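Local coordinates for protein prophenoloxidase b (Marsupenaeus japonicus, PDB 3WKY) that is the precursor of a crustacean hemolymph phenoloxidase, a type 3 copper protein that, once activated, probably hydroxylates monophenols and oxidises o-diphenols, at residues Ile63-Ala71 with Thr264-Ser272; Thr131-Phe142 with Met193-His201. All coordinates share one frame; numbering follows the deposited sequence. Where two conformers were deposited one is given.

Contact 1: Ile63-Ala71 with Thr264-Ser272; sequences IPEGIPFFA and TTGNGQEWS. With NA (sodium ion), chain P.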
loop_
_atom_site.group_PDB
_atom_site.type_symbol
_atom_site.label_atom_id
_atom_site.label_comp_id
_atom_site.label_asym_id
_atom_site.label_seq_id
_atom_site.Cartn_x
_atom_site.Cartn_y
_atom_site.Cartn_z
ATOM N N ILE A 63 1.102 -39.577 19.313
ATOM C CA ILE A 63 1.809 -38.320 19.538
ATOM C C ILE A 63 3.239 -38.616 19.969
ATOM O O ILE A 63 3.461 -39.252 20.997
ATOM C CB ILE A 63 1.117 -37.439 20.604
ATOM C CG1 ILE A 63 -0.388 -37.347 20.332
ATOM C CG2 ILE A 63 1.773 -36.055 20.664
ATOM C CD1 ILE A 63 -0.764 -36.827 18.965
ATOM N N PRO A 64 4.217 -38.154 19.180
ATOM C CA PRO A 64 5.626 -38.440 19.480
ATOM C C PRO A 64 6.118 -37.745 20.748
ATOM O O PRO A 64 5.630 -36.669 21.102
ATOM C CB PRO A 64 6.369 -37.874 18.259
ATOM C CG PRO A 64 5.441 -36.828 17.697
ATOM C CD PRO A 64 4.049 -37.357 17.951
ATOM N N GLU A 65 7.075 -38.364 21.431
ATOM C CA GLU A 65 7.752 -37.740 22.564
ATOM C C GLU A 65 8.516 -36.508 22.086
ATOM O O GLU A 65 8.902 -36.430 20.920
ATOM C CB GLU A 65 8.729 -38.734 23.211
ATOM C CG GLU A 65 9.470 -38.201 24.441
ATOM C CD GLU A 65 10.985 -38.303 24.317
ATOM O OE1 GLU A 65 11.478 -39.326 23.793
ATOM O OE2 GLU A 65 11.685 -37.358 24.748
ATOM N N GLY A 66 8.745 -35.550 22.976
ATOM C CA GLY A 66 9.593 -34.415 22.649
ATOM C C GLY A 66 8.906 -33.164 22.131
ATOM O O GLY A 66 9.575 -32.240 21.651
ATOM N N ILE A 67 7.577 -33.134 22.209
ATOM C CA ILE A 67 6.817 -31.937 21.858
ATOM C C ILE A 67 5.767 -31.711 22.939
ATOM O O ILE A 67 5.435 -32.641 23.684
ATOM C CB ILE A 67 6.120 -32.049 20.475
ATOM C CG1 ILE A 67 5.097 -33.185 20.462
ATOM C CG2 ILE A 67 7.153 -32.208 19.339
ATOM C CD1 ILE A 67 4.268 -33.249 19.182
ATOM N N PRO A 68 5.244 -30.478 23.037
ATOM C CA PRO A 68 4.190 -30.230 24.030
ATOM C C PRO A 68 2.865 -30.897 23.665
ATOM O O PRO A 68 2.694 -31.370 22.537
ATOM C CB PRO A 68 4.019 -28.700 23.982
ATOM C CG PRO A 68 5.294 -28.178 23.394
ATOM C CD PRO A 68 5.721 -29.231 22.409
ATOM N N PHE A 69 1.935 -30.935 24.624
ATOM C CA PHE A 69 0.538 -31.238 24.331
ATOM C C PHE A 69 -0.104 -29.975 23.762
ATOM O O PHE A 69 -0.228 -28.953 24.459
ATOM C CB PHE A 69 -0.194 -31.658 25.622
ATOM C CG PHE A 69 -1.700 -31.625 25.527
ATOM C CD1 PHE A 69 -2.368 -32.256 24.490
ATOM C CD2 PHE A 69 -2.456 -30.993 26.520
ATOM C CE1 PHE A 69 -3.753 -32.227 24.410
ATOM C CE2 PHE A 69 -3.843 -30.972 26.454
ATOM C CZ PHE A 69 -4.497 -31.583 25.400
ATOM N N PHE A 70 -0.507 -30.043 22.499
ATOM C CA PHE A 70 -1.127 -28.907 21.834
ATOM C C PHE A 70 -2.640 -29.013 21.951
ATOM O O PHE A 70 -3.315 -29.614 21.106
ATOM C CB PHE A 70 -0.663 -28.849 20.383
ATOM C CG PHE A 70 0.790 -28.508 20.244
ATOM C CD1 PHE A 70 1.322 -27.425 20.928
ATOM C CD2 PHE A 70 1.633 -29.297 19.482
ATOM C CE1 PHE A 70 2.669 -27.112 20.823
ATOM C CE2 PHE A 70 2.975 -28.989 19.370
ATOM C CZ PHE A 70 3.494 -27.901 20.043
ATOM N N ALA A 71 -3.162 -28.426 23.026
ATOM C CA ALA A 71 -4.525 -28.665 23.458
ATOM C C ALA A 71 -5.598 -28.277 22.443
ATOM O O ALA A 71 -6.690 -28.845 22.452
ATOM C CB ALA A 71 -4.770 -27.976 24.798
ATOM N N THR A 264 11.619 -22.905 27.812
ATOM C CA THR A 264 12.187 -24.085 27.160
ATOM C C THR A 264 11.634 -25.324 27.856
ATOM O O THR A 264 11.653 -25.393 29.090
ATOM C CB THR A 264 13.721 -24.090 27.281
ATOM O OG1 THR A 264 14.251 -22.876 26.717
ATOM C CG2 THR A 264 14.333 -25.299 26.564
ATOM N N THR A 265 11.134 -26.293 27.090
ATOM C CA THR A 265 10.547 -27.495 27.711
ATOM C C THR A 265 11.638 -28.400 28.270
ATOM O O THR A 265 12.819 -28.197 27.993
ATOM C CB THR A 265 9.709 -28.340 26.735
ATOM O OG1 THR A 265 10.572 -29.014 25.802
ATOM C CG2 THR A 265 8.695 -27.481 25.987
ATOM N N GLY A 266 11.231 -29.407 29.041
ATOM C CA GLY A 266 12.173 -30.319 29.665
ATOM C C GLY A 266 12.876 -31.216 28.669
ATOM O O GLY A 266 13.854 -31.887 29.010
ATOM N N ASN A 267 12.375 -31.241 27.439
ATOM C CA ASN A 267 13.054 -31.947 26.364
ATOM C C ASN A 267 14.006 -31.024 25.614
ATOM O O ASN A 267 14.474 -31.361 24.526
ATOM C CB ASN A 267 12.045 -32.568 25.388
ATOM C CG ASN A 267 11.183 -33.634 26.035
ATOM O OD1 ASN A 267 9.952 -33.577 25.971
ATOM N ND2 ASN A 267 11.822 -34.612 26.663
ATOM N N GLY A 268 14.285 -29.856 26.192
ATOM C CA GLY A 268 15.272 -28.942 25.627
ATOM C C GLY A 268 14.753 -28.115 24.465
ATOM O O GLY A 268 15.509 -27.392 23.801
ATOM N N GLN A 269 13.447 -28.217 24.230
ATOM C CA GLN A 269 12.801 -27.530 23.121
ATOM C C GLN A 269 12.318 -26.129 23.514
ATOM O O GLN A 269 11.318 -26.001 24.227
ATOM C CB GLN A 269 11.617 -28.370 22.649
ATOM C CG GLN A 269 12.011 -29.721 22.088
ATOM C CD GLN A 269 11.894 -29.768 20.574
ATOM O OE1 GLN A 269 10.788 -29.837 20.028
ATOM N NE2 GLN A 269 13.036 -29.723 19.886
ATOM N N GLU A 270 13.019 -25.092 23.050
ATOM C CA GLU A 270 12.618 -23.709 23.326
ATOM C C GLU A 270 11.362 -23.324 22.541
ATOM O O GLU A 270 11.298 -23.568 21.337
ATOM C CB GLU A 270 13.750 -22.738 22.988
ATOM C CG GLU A 270 13.312 -21.276 23.069
ATOM C CD GLU A 270 14.460 -20.283 23.066
ATOM O OE1 GLU A 270 14.443 -19.361 22.216
ATOM O OE2 GLU A 270 15.361 -20.404 23.926
ATOM N N TRP A 271 10.372 -22.734 23.217
ATOM C CA TRP A 271 9.131 -22.348 22.566
ATOM C C TRP A 271 9.416 -21.265 21.530
ATOM O O TRP A 271 10.208 -20.346 21.769
ATOM C CB TRP A 271 8.116 -21.798 23.582
ATOM C CG TRP A 271 7.562 -22.846 24.524
ATOM C CD1 TRP A 271 8.176 -23.360 25.634
ATOM C CD2 TRP A 271 6.283 -23.498 24.433
ATOM N NE1 TRP A 271 7.363 -24.300 26.228
ATOM C CE2 TRP A 271 6.195 -24.397 25.520
ATOM C CE3 TRP A 271 5.204 -23.401 23.544
ATOM C CZ2 TRP A 271 5.072 -25.201 25.733
ATOM C CZ3 TRP A 271 4.099 -24.206 23.750
ATOM C CH2 TRP A 271 4.039 -25.097 24.841
ATOM N N SER A 272 8.733 -21.359 20.397
ATOM C CA SER A 272 8.841 -20.341 19.362
ATOM C C SER A 272 8.320 -19.005 19.871
ATOM O O SER A 272 7.461 -18.951 20.757
ATOM C CB SER A 272 8.064 -20.773 18.124
ATOM O OG SER A 272 8.706 -21.895 17.534
HETATM NA NA NA P . 8.729 -30.752 24.531
HETATM O O HOH W 1 7.697 -36.049 25.934
#
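Pro68 lays its ring against the indole of Trp271, the two side chains sliding past each other in opposite directions. The closest approach is Pro68 CG to Trp271 CH2, 3.6 Å, an off-centre CH-pi contact in which CG lies 30° off the normal of the six-membered ring. Phe70 adds the edge of its ring, CE1 standing 4.4 Å from Trp271 CZ3. Further along, Gly66 CA meets Asn267 OD1 at 3.4 Å. Gly66 has a phi of 94°, where a CB would press on the preceding carbonyl oxygen. A water accepts from Gly66 N (3.2 Å) and donates a weak bond to Asn267 OD1, linking the two loops.

Between the apolar and polar ends sits a sodium ion, bound by Thr265 OG1 at 2.8 Å. That hydroxyl also serves its own loop. With chi1 at 72° it is placed between the backbone N and the carbonyl carbon, close enough to accept from Asn267 N (3.3 Å) in an ST turn, and weakly from Gln269 N. The chain from Thr265 to Gly268 forms a type I beta turn, Gly268 N bonding to Thr265 O at 2.9 Å. Replacing Thr265 by a valine would probably deprive the sodium of this ligand and leave the backbone N-H of Asn267 without its acceptor, making the turn less firmly set.

The example illustrates how irregular loops can meet through ring packing and a bridging water, with a sodium ion held on the Thr265 side. The loop before helix 74-89, in the all-alpha region, here meets the loop between helices 218-239 and 294-310, in the copper-containing region. Ile63 and Ile67 pack on His76 of helix 74-89, and Phe69 settles on Ala110 and Ala114 of helix 109-122.

Contact 2: Thr131-Phe142 with Met193-His201; sequences TPPLPTVLPDRF and MNLNSFHWH. With CUO (Cu2-o2 cluster), chain J.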
loop_
_atom_site.group_PDB
_atom_site.type_symbol
_atom_site.label_atom_id
_atom_site.label_comp_id
_atom_site.label_asym_id
_atom_site.label_seq_id
_atom_site.Cartn_x
_atom_site.Cartn_y
_atom_site.Cartn_z
ATOM N N THR A 131 -4.780 -33.255 43.068
ATOM C CA THR A 131 -3.718 -33.248 42.061
ATOM C C THR A 131 -2.624 -32.293 42.521
ATOM O O THR A 131 -2.904 -31.314 43.208
ATOM C CB THR A 131 -4.229 -32.838 40.663
ATOM O OG1 THR A 131 -4.812 -31.533 40.729
ATOM C CG2 THR A 131 -5.263 -33.817 40.163
ATOM N N PRO A 132 -1.362 -32.572 42.155
ATOM C CA PRO A 132 -0.300 -31.640 42.549
ATOM C C PRO A 132 -0.449 -30.328 41.787
ATOM O O PRO A 132 -1.007 -30.349 40.689
ATOM C CB PRO A 132 0.981 -32.356 42.104
ATOM C CG PRO A 132 0.539 -33.316 41.038
ATOM C CD PRO A 132 -0.843 -33.745 41.427
ATOM N N PRO A 133 0.029 -29.213 42.365
ATOM C CA PRO A 133 0.027 -27.932 41.649
ATOM C C PRO A 133 0.838 -28.088 40.375
ATOM O O PRO A 133 1.924 -28.679 40.413
ATOM C CB PRO A 133 0.763 -26.987 42.607
ATOM C CG PRO A 133 0.591 -27.617 43.965
ATOM C CD PRO A 133 0.614 -29.097 43.713
ATOM N N LEU A 134 0.324 -27.586 39.261
ATOM C CA LEU A 134 1.023 -27.762 37.993
ATOM C C LEU A 134 2.470 -27.235 37.963
ATOM O O LEU A 134 3.338 -27.876 37.371
ATOM C CB LEU A 134 0.190 -27.198 36.834
ATOM C CG LEU A 134 0.659 -27.536 35.417
ATOM C CD1 LEU A 134 0.700 -29.047 35.165
ATOM C CD2 LEU A 134 -0.283 -26.858 34.432
ATOM N N PRO A 135 2.745 -26.076 38.597
ATOM C CA PRO A 135 4.147 -25.640 38.531
ATOM C C PRO A 135 5.141 -26.562 39.241
ATOM O O PRO A 135 6.316 -26.518 38.896
ATOM C CB PRO A 135 4.124 -24.267 39.211
ATOM C CG PRO A 135 2.732 -23.765 38.975
ATOM C CD PRO A 135 1.864 -24.998 39.089
ATOM N N THR A 136 4.694 -27.367 40.204
ATOM C CA THR A 136 5.604 -28.311 40.867
ATOM C C THR A 136 5.886 -29.530 39.994
ATOM O O THR A 136 6.825 -30.279 40.251
ATOM C CB THR A 136 5.040 -28.797 42.222
ATOM O OG1 THR A 136 3.911 -29.648 41.985
ATOM C CG2 THR A 136 4.631 -27.613 43.076
ATOM N N VAL A 137 5.061 -29.716 38.964
ATOM C CA VAL A 137 5.154 -30.849 38.047
ATOM C C VAL A 137 5.856 -30.451 36.742
ATOM O O VAL A 137 6.699 -31.185 36.230
ATOM C CB VAL A 137 3.743 -31.396 37.716
ATOM C CG1 VAL A 137 3.802 -32.455 36.627
ATOM C CG2 VAL A 137 3.087 -31.958 38.965
ATOM N N LEU A 138 5.501 -29.282 36.208
ATOM C CA LEU A 138 6.115 -28.783 34.971
ATOM C C LEU A 138 6.642 -27.369 35.178
ATOM O O LEU A 138 6.138 -26.426 34.568
ATOM C CB LEU A 138 5.095 -28.780 33.820
ATOM C CG LEU A 138 4.637 -30.106 33.216
ATOM C CD1 LEU A 138 3.555 -29.890 32.159
ATOM C CD2 LEU A 138 5.812 -30.869 32.611
ATOM N N PRO A 139 7.650 -27.202 36.051
ATOM C CA PRO A 139 8.126 -25.837 36.295
ATOM C C PRO A 139 8.647 -25.135 35.035
ATOM O O PRO A 139 8.614 -23.900 35.004
ATOM C CB PRO A 139 9.259 -26.025 37.325
ATOM C CG PRO A 139 9.582 -27.482 37.304
ATOM C CD PRO A 139 8.339 -28.192 36.905
ATOM N N ASP A 140 9.090 -25.892 34.034
ATOM C CA ASP A 140 9.616 -25.303 32.796
ATOM C C ASP A 140 8.565 -24.459 32.064
ATOM O O ASP A 140 8.923 -23.605 31.244
ATOM C CB ASP A 140 10.146 -26.385 31.846
ATOM C CG ASP A 140 9.038 -27.287 31.310
ATOM O OD1 ASP A 140 8.349 -26.900 30.340
ATOM O OD2 ASP A 140 8.845 -28.394 31.854
ATOM N N ARG A 141 7.284 -24.699 32.353
ATOM C CA ARG A 141 6.198 -23.955 31.708
ATOM C C ARG A 141 5.978 -22.574 32.296
ATOM O O ARG A 141 5.264 -21.765 31.699
ATOM C CB ARG A 141 4.871 -24.737 31.758
ATOM C CG ARG A 141 4.883 -26.091 31.045
ATOM C CD ARG A 141 5.036 -25.980 29.525
ATOM N NE ARG A 141 4.464 -27.145 28.856
ATOM C CZ ARG A 141 5.133 -28.267 28.577
ATOM N NH1 ARG A 141 6.412 -28.398 28.916
ATOM N NH2 ARG A 141 4.517 -29.267 27.966
ATOM N N PHE A 142 6.588 -22.290 33.452
ATOM C CA PHE A 142 6.274 -21.075 34.200
ATOM C C PHE A 142 7.505 -20.233 34.535
ATOM O O PHE A 142 7.386 -19.061 34.889
ATOM C CB PHE A 142 5.524 -21.434 35.500
ATOM C CG PHE A 142 4.356 -22.344 35.280
ATOM C CD1 PHE A 142 3.118 -21.827 34.895
ATOM C CD2 PHE A 142 4.492 -23.714 35.433
ATOM C CE1 PHE A 142 2.044 -22.662 34.674
ATOM C CE2 PHE A 142 3.415 -24.562 35.210
ATOM C CZ PHE A 142 2.186 -24.030 34.832
ATOM N N MET A 193 1.808 -17.794 37.508
ATOM C CA MET A 193 1.784 -19.250 37.343
ATOM C C MET A 193 0.459 -19.878 37.770
ATOM O O MET A 193 0.030 -20.883 37.196
ATOM C CB MET A 193 2.983 -19.910 38.043
ATOM C CG MET A 193 2.995 -19.788 39.555
ATOM S SD MET A 193 4.485 -20.597 40.205
ATOM C CE MET A 193 5.772 -19.706 39.313
ATOM N N ASN A 194 -0.206 -19.279 38.755
ATOM C CA ASN A 194 -1.499 -19.790 39.186
ATOM C C ASN A 194 -2.593 -19.530 38.151
ATOM O O ASN A 194 -3.497 -20.348 37.962
ATOM C CB ASN A 194 -1.893 -19.177 40.529
ATOM C CG ASN A 194 -0.960 -19.591 41.655
ATOM O OD1 ASN A 194 -0.570 -20.751 41.757
ATOM N ND2 ASN A 194 -0.590 -18.632 42.498
ATOM N N LEU A 195 -2.514 -18.391 37.475
ATOM C CA LEU A 195 -3.496 -18.084 36.438
ATOM C C LEU A 195 -3.345 -19.017 35.246
ATOM O O LEU A 195 -4.337 -19.517 34.696
ATOM C CB LEU A 195 -3.360 -16.631 35.987
ATOM C CG LEU A 195 -4.443 -16.172 35.007
ATOM C CD1 LEU A 195 -5.826 -16.230 35.657
ATOM C CD2 LEU A 195 -4.143 -14.755 34.533
ATOM N N ASN A 196 -2.099 -19.237 34.830
ATOM C CA ASN A 196 -1.834 -20.176 33.752
ATOM C C ASN A 196 -2.240 -21.608 34.113
ATOM O O ASN A 196 -2.766 -22.330 33.272
ATOM C CB ASN A 196 -0.367 -20.102 33.311
ATOM C CG ASN A 196 -0.093 -18.894 32.442
ATOM O OD1 ASN A 196 -0.198 -18.969 31.212
ATOM N ND2 ASN A 196 0.246 -17.767 33.071
ATOM N N SER A 197 -2.019 -22.002 35.366
ATOM C CA SER A 197 -2.465 -23.321 35.833
ATOM C C SER A 197 -3.984 -23.439 35.870
ATOM O O SER A 197 -4.534 -24.486 35.533
ATOM C CB SER A 197 -1.884 -23.626 37.218
ATOM O OG SER A 197 -0.473 -23.723 37.135
ATOM N N PHE A 198 -4.654 -22.371 36.292
ATOM C CA PHE A 198 -6.116 -22.333 36.272
ATOM C C PHE A 198 -6.629 -22.566 34.850
ATOM O O PHE A 198 -7.588 -23.301 34.622
ATOM C CB PHE A 198 -6.621 -20.999 36.823
ATOM C CG PHE A 198 -8.042 -20.684 36.444
ATOM C CD1 PHE A 198 -9.099 -21.397 37.000
ATOM C CD2 PHE A 198 -8.320 -19.669 35.533
ATOM C CE1 PHE A 198 -10.411 -21.110 36.653
ATOM C CE2 PHE A 198 -9.635 -19.366 35.182
ATOM C CZ PHE A 198 -10.680 -20.086 35.741
ATOM N N HIS A 199 -5.978 -21.936 33.878
ATOM C CA HIS A 199 -6.380 -22.120 32.501
ATOM C C HIS A 199 -6.258 -23.592 32.052
ATOM O O HIS A 199 -7.142 -24.132 31.385
ATOM C CB HIS A 199 -5.541 -21.202 31.613
ATOM C CG HIS A 199 -6.111 -21.011 30.260
ATOM N ND1 HIS A 199 -5.491 -21.464 29.117
ATOM C CD2 HIS A 199 -7.261 -20.420 29.856
ATOM C CE1 HIS A 199 -6.229 -21.163 28.070
ATOM N NE2 HIS A 199 -7.295 -20.513 28.494
ATOM N N TRP A 200 -5.154 -24.235 32.413
ATOM C CA TRP A 200 -4.984 -25.675 32.187
ATOM C C TRP A 200 -6.124 -26.469 32.850
ATOM O O TRP A 200 -6.783 -27.297 32.207
ATOM C CB TRP A 200 -3.613 -26.076 32.736
ATOM C CG TRP A 200 -3.300 -27.545 32.995
ATOM C CD1 TRP A 200 -3.594 -28.264 34.132
ATOM C CD2 TRP A 200 -2.515 -28.422 32.163
ATOM N NE1 TRP A 200 -3.079 -29.542 34.031
ATOM C CE2 TRP A 200 -2.407 -29.660 32.839
ATOM C CE3 TRP A 200 -1.899 -28.281 30.910
ATOM C CZ2 TRP A 200 -1.728 -30.756 32.295
ATOM C CZ3 TRP A 200 -1.217 -29.381 30.364
ATOM C CH2 TRP A 200 -1.139 -30.599 31.061
ATOM N N HIS A 201 -6.359 -26.202 34.128
ATOM C CA HIS A 201 -7.435 -26.892 34.840
ATOM C C HIS A 201 -8.794 -26.691 34.200
ATOM O O HIS A 201 -9.579 -27.646 34.069
ATOM C CB HIS A 201 -7.460 -26.485 36.312
ATOM C CG HIS A 201 -6.454 -27.222 37.134
ATOM N ND1 HIS A 201 -6.696 -28.486 37.639
ATOM C CD2 HIS A 201 -5.202 -26.891 37.529
ATOM C CE1 HIS A 201 -5.635 -28.897 38.312
ATOM N NE2 HIS A 201 -4.714 -27.952 38.260
HETATM CU CU1 CUO J . -9.100 -20.802 27.288
HETATM CU CU2 CUO J . -8.674 -19.660 23.899
HETATM O O1 CUO J . -9.187 -20.967 25.299
HETATM O O2 CUO J . -7.624 -20.507 25.612
HETATM O O HOH W 2 -3.216 -28.990 40.507
HETATM O O HOH W 3 -2.120 -26.188 39.642
#
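Leu134 sets its CD2 methyl over one face of the Trp200 indole, and this CH-pi contact leads the apolar part of the interface. CD2 lies 3.5 Å from the centroid of the five-membered ring and 14° off its normal, the two side chains crossing at about a right angle. The leucine reaches out this way because its CG is turned anti to the backbone N (chi1 -169°). Phe142 packs differently. Pro135 CG covers one face of its ring and Arg141 CB the other, while Asn196 CB abuts the edge, 3.8 Å from Phe142 CE1. Met193 brings CB within 3.7 Å of Phe142 CD1 and passes its sulfur beside Pro135.

No direct hydrogen bond joins the segments. Ser197, although surrounded by Leu134, Pro135 and Phe142, turns its buried OG back to Met193 O at 2.9 Å, so that this carbonyl is gripped by both Ser197 N and Ser197 OG, from opposite faces of its plane.

Met193, Ser197 and Trp200 share helix 193-205 with a copper ligand, as in the type 3 copper proteins, whose dicopper centre lies within a helical bundle. His199 NE2 binds one copper at 2.2 Å, together with His203 of the same helix and His226 of helix 218-239. The ND1 of His199 is hydrogen-bonded to Val384 O, which fixes the turn of the imidazole.

Water-mediated bonds complete the interface. One water donates to Thr131 OG1 and to Pro132 O (2.6 Å) and also bonds His201 NE2 at 2.9 Å; the hydroxyl has a second partner in Pro128 O, and His201 ND1 is bonded to Tyr121 OH.

The two contacts are nested along the chain: residues 63-71 come first, then both segments of contact 2, and 264-272 last. Their centres lie 15 Å apart, yet they touch, since Asp140 packs on Thr264, Thr265 and Gly266, and Arg141 NE lies 3.7 Å from Trp271 CZ2. Tyr19 OH bonds both Asp140 and Gly266, and helix 109-122 is packed against by Phe69 of contact 1 and by Thr131 and Leu134 of contact 2. Contact 1 joins the all-alpha and copper-containing regions at a partly buried site, whereas contact 2 lies deeper, within the copper-containing region, on a helix that supplies copper ligands.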